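Local coordinates for putative branched-chain amino acid transport system substrate-binding protein (Rhodopseudomonas palustris, PDB 3TX6) that probably serves as the periplasmic solute-binding component of an ABC transporter, capturing aromatic acids related to p-coumaric acid, at residues A[154-159]-A[164-169]. Sequence-based numbering, arbitrary orientation.
Sequences DLKKQG and LKIVAE
Leu164 lies over one face of the Gly159 carbonyl group, its CB, CG and CD1 all on the same side, with CB 3.4 Å from Gly159 O. The backbone N of Leu164, also displaced to that side, gives Gly159 O a weak, bent hydrogen bond (3.3 Å, 141°). Farther round the helix, the Gln158 amide meets the Asp154 carboxylate: NE2 reaches the syn lone pair of OD1 at 2.9 Å, the oxygen tilted 16° from the amide plane. Pro120 O also accepts from Gln158 NE2, and Tyr127 OH bonds Asp154 OD2, tying this side to the neighbouring helix 119-130. Asp154 O accepts from both Gln158 N and Gly159 N, the latter closing a pi-type turn. Helix 146-161 is the crossover of a beta-alpha-beta unit in the periplasmic binding protein fold, returning the chain to edge strand 165-172 beside strand 137-143. Between helix and strand, Ile166 brings CD1 to 3.7 Å from Lys156 CA and 4.0 Å from Leu155 CG. Leu155 extends with CG trans to the main-chain N (chi1 180°), bringing CD1 to 4.2 Å from Leu164 CD1, the two side chains crossing nearly at right angles, while CD2 meets Ile166 CG1. Replacing Leu155 by alanine removes CG and both methyls, and would probably leave a gap between Leu164 and Ile166. The Lys156 CB and CG methylenes lie along one side of the Ile166 CD1 methyl, each 4.0 Å from it.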
loop_
_atom_site.group_PDB
_atom_site.type_symbol
_atom_site.label_atom_id
_atom_site.label_comp_id
_atom_site.label_asym_id
_atom_site.label_seq_id
_atom_site.Cartn_x
_atom_site.Cartn_y
_atom_site.Cartn_z
ATOM N N ASP A 154 -1.162 -10.923 12.337
ATOM C CA ASP A 154 -1.393 -11.833 11.228
ATOM C C ASP A 154 -0.414 -13.027 11.294
ATOM O O ASP A 154 -0.812 -14.183 11.036
ATOM C CB ASP A 154 -1.263 -11.092 9.880
ATOM C CG ASP A 154 -1.552 -11.995 8.689
ATOM O OD1 ASP A 154 -2.734 -12.352 8.536
ATOM O OD2 ASP A 154 -0.593 -12.380 7.939
ATOM N N LEU A 155 0.851 -12.769 11.631
ATOM C CA LEU A 155 1.819 -13.860 11.774
ATOM C C LEU A 155 1.355 -14.836 12.861
ATOM O O LEU A 155 1.448 -16.054 12.706
ATOM C CB LEU A 155 3.204 -13.312 12.116
ATOM C CG LEU A 155 4.367 -14.273 12.313
ATOM C CD1 LEU A 155 4.697 -15.081 11.076
ATOM C CD2 LEU A 155 5.617 -13.527 12.824
ATOM N N LYS A 156 0.801 -14.296 13.937
ATOM C CA LYS A 156 0.411 -15.096 15.077
ATOM C C LYS A 156 -0.851 -15.877 14.711
ATOM O O LYS A 156 -0.941 -17.067 14.999
ATOM C CB LYS A 156 0.121 -14.169 16.247
ATOM C CG LYS A 156 0.380 -14.692 17.646
ATOM C CD LYS A 156 0.381 -13.498 18.607
ATOM C CE LYS A 156 -1.021 -12.918 18.815
ATOM N NZ LYS A 156 -1.124 -11.432 18.926
ATOM N N LYS A 157 -1.813 -15.231 14.040
ATOM C CA LYS A 157 -3.102 -15.881 13.812
ATOM C C LYS A 157 -3.030 -16.818 12.594
ATOM O O LYS A 157 -3.248 -18.024 12.694
ATOM C CB LYS A 157 -4.218 -14.839 13.684
ATOM C CG LYS A 157 -5.586 -15.401 13.300
ATOM C CD LYS A 157 -6.635 -14.284 13.172
ATOM C CE LYS A 157 -7.991 -14.832 12.712
ATOM N NZ LYS A 157 -9.008 -13.791 12.392
ATOM N N GLN A 158 -2.686 -16.252 11.461
ATOM C CA GLN A 158 -2.644 -16.978 10.226
ATOM C C GLN A 158 -1.380 -17.822 10.146
ATOM O O GLN A 158 -1.395 -19.017 9.744
ATOM C CB GLN A 158 -2.776 -15.973 9.048
ATOM C CG GLN A 158 -2.720 -16.669 7.726
ATOM C CD GLN A 158 -3.076 -15.824 6.546
ATOM O OE1 GLN A 158 -3.535 -16.378 5.537
ATOM N NE2 GLN A 158 -2.871 -14.490 6.632
ATOM N N GLY A 159 -0.275 -17.223 10.551
ATOM C CA GLY A 159 1.018 -17.859 10.336
ATOM C C GLY A 159 1.191 -19.102 11.180
ATOM O O GLY A 159 1.544 -20.174 10.678
ATOM N N LEU A 164 3.776 -22.443 11.642
ATOM C CA LEU A 164 4.907 -21.620 12.041
ATOM C C LEU A 164 4.867 -21.478 13.564
ATOM O O LEU A 164 3.807 -21.334 14.168
ATOM C CB LEU A 164 4.847 -20.250 11.336
ATOM C CG LEU A 164 4.929 -20.238 9.817
ATOM C CD1 LEU A 164 4.550 -18.850 9.306
ATOM C CD2 LEU A 164 6.354 -20.607 9.361
ATOM N N LYS A 165 6.035 -21.550 14.192
ATOM C CA LYS A 165 6.182 -21.297 15.627
ATOM C C LYS A 165 6.953 -20.002 15.786
ATOM O O LYS A 165 8.082 -19.887 15.311
ATOM C CB LYS A 165 6.951 -22.434 16.318
ATOM C CG LYS A 165 7.017 -22.324 17.848
ATOM C CD LYS A 165 7.889 -23.425 18.474
ATOM C CE LYS A 165 8.113 -23.222 19.978
ATOM N NZ LYS A 165 9.445 -23.733 20.397
ATOM N N ILE A 166 6.341 -19.030 16.452
ATOM C CA ILE A 166 7.006 -17.756 16.699
ATOM C C ILE A 166 7.913 -17.873 17.910
ATOM O O ILE A 166 7.447 -18.151 19.018
ATOM C CB ILE A 166 6.009 -16.635 16.951
ATOM C CG1 ILE A 166 5.111 -16.440 15.725
ATOM C CG2 ILE A 166 6.747 -15.336 17.252
ATOM C CD1 ILE A 166 3.922 -15.549 16.034
ATOM N N VAL A 167 9.209 -17.701 17.680
ATOM C CA VAL A 167 10.203 -17.866 18.740
ATOM C C VAL A 167 10.827 -16.569 19.218
ATOM O O VAL A 167 11.627 -16.554 20.171
ATOM C CB VAL A 167 11.296 -18.888 18.334
ATOM C CG1 VAL A 167 10.647 -20.230 18.024
ATOM C CG2 VAL A 167 12.142 -18.383 17.150
ATOM N N ALA A 168 10.436 -15.465 18.586
ATOM C CA ALA A 168 10.958 -14.183 18.949
ATOM C C ALA A 168 10.126 -13.080 18.305
ATOM O O ALA A 168 9.766 -13.169 17.107
ATOM C CB ALA A 168 12.436 -14.054 18.519
ATOM N N GLU A 169 9.899 -12.019 19.084
ATOM C CA GLU A 169 9.161 -10.841 18.634
ATOM C C GLU A 169 9.869 -9.593 19.131
ATOM O O GLU A 169 9.973 -9.394 20.346
ATOM C CB GLU A 169 7.734 -10.829 19.167
ATOM C CG GLU A 169 6.952 -9.586 18.716
ATOM C CD GLU A 169 5.798 -9.178 19.644
ATOM O OE1 GLU A 169 5.559 -9.859 20.660
ATOM O OE2 GLU A 169 5.150 -8.139 19.366
#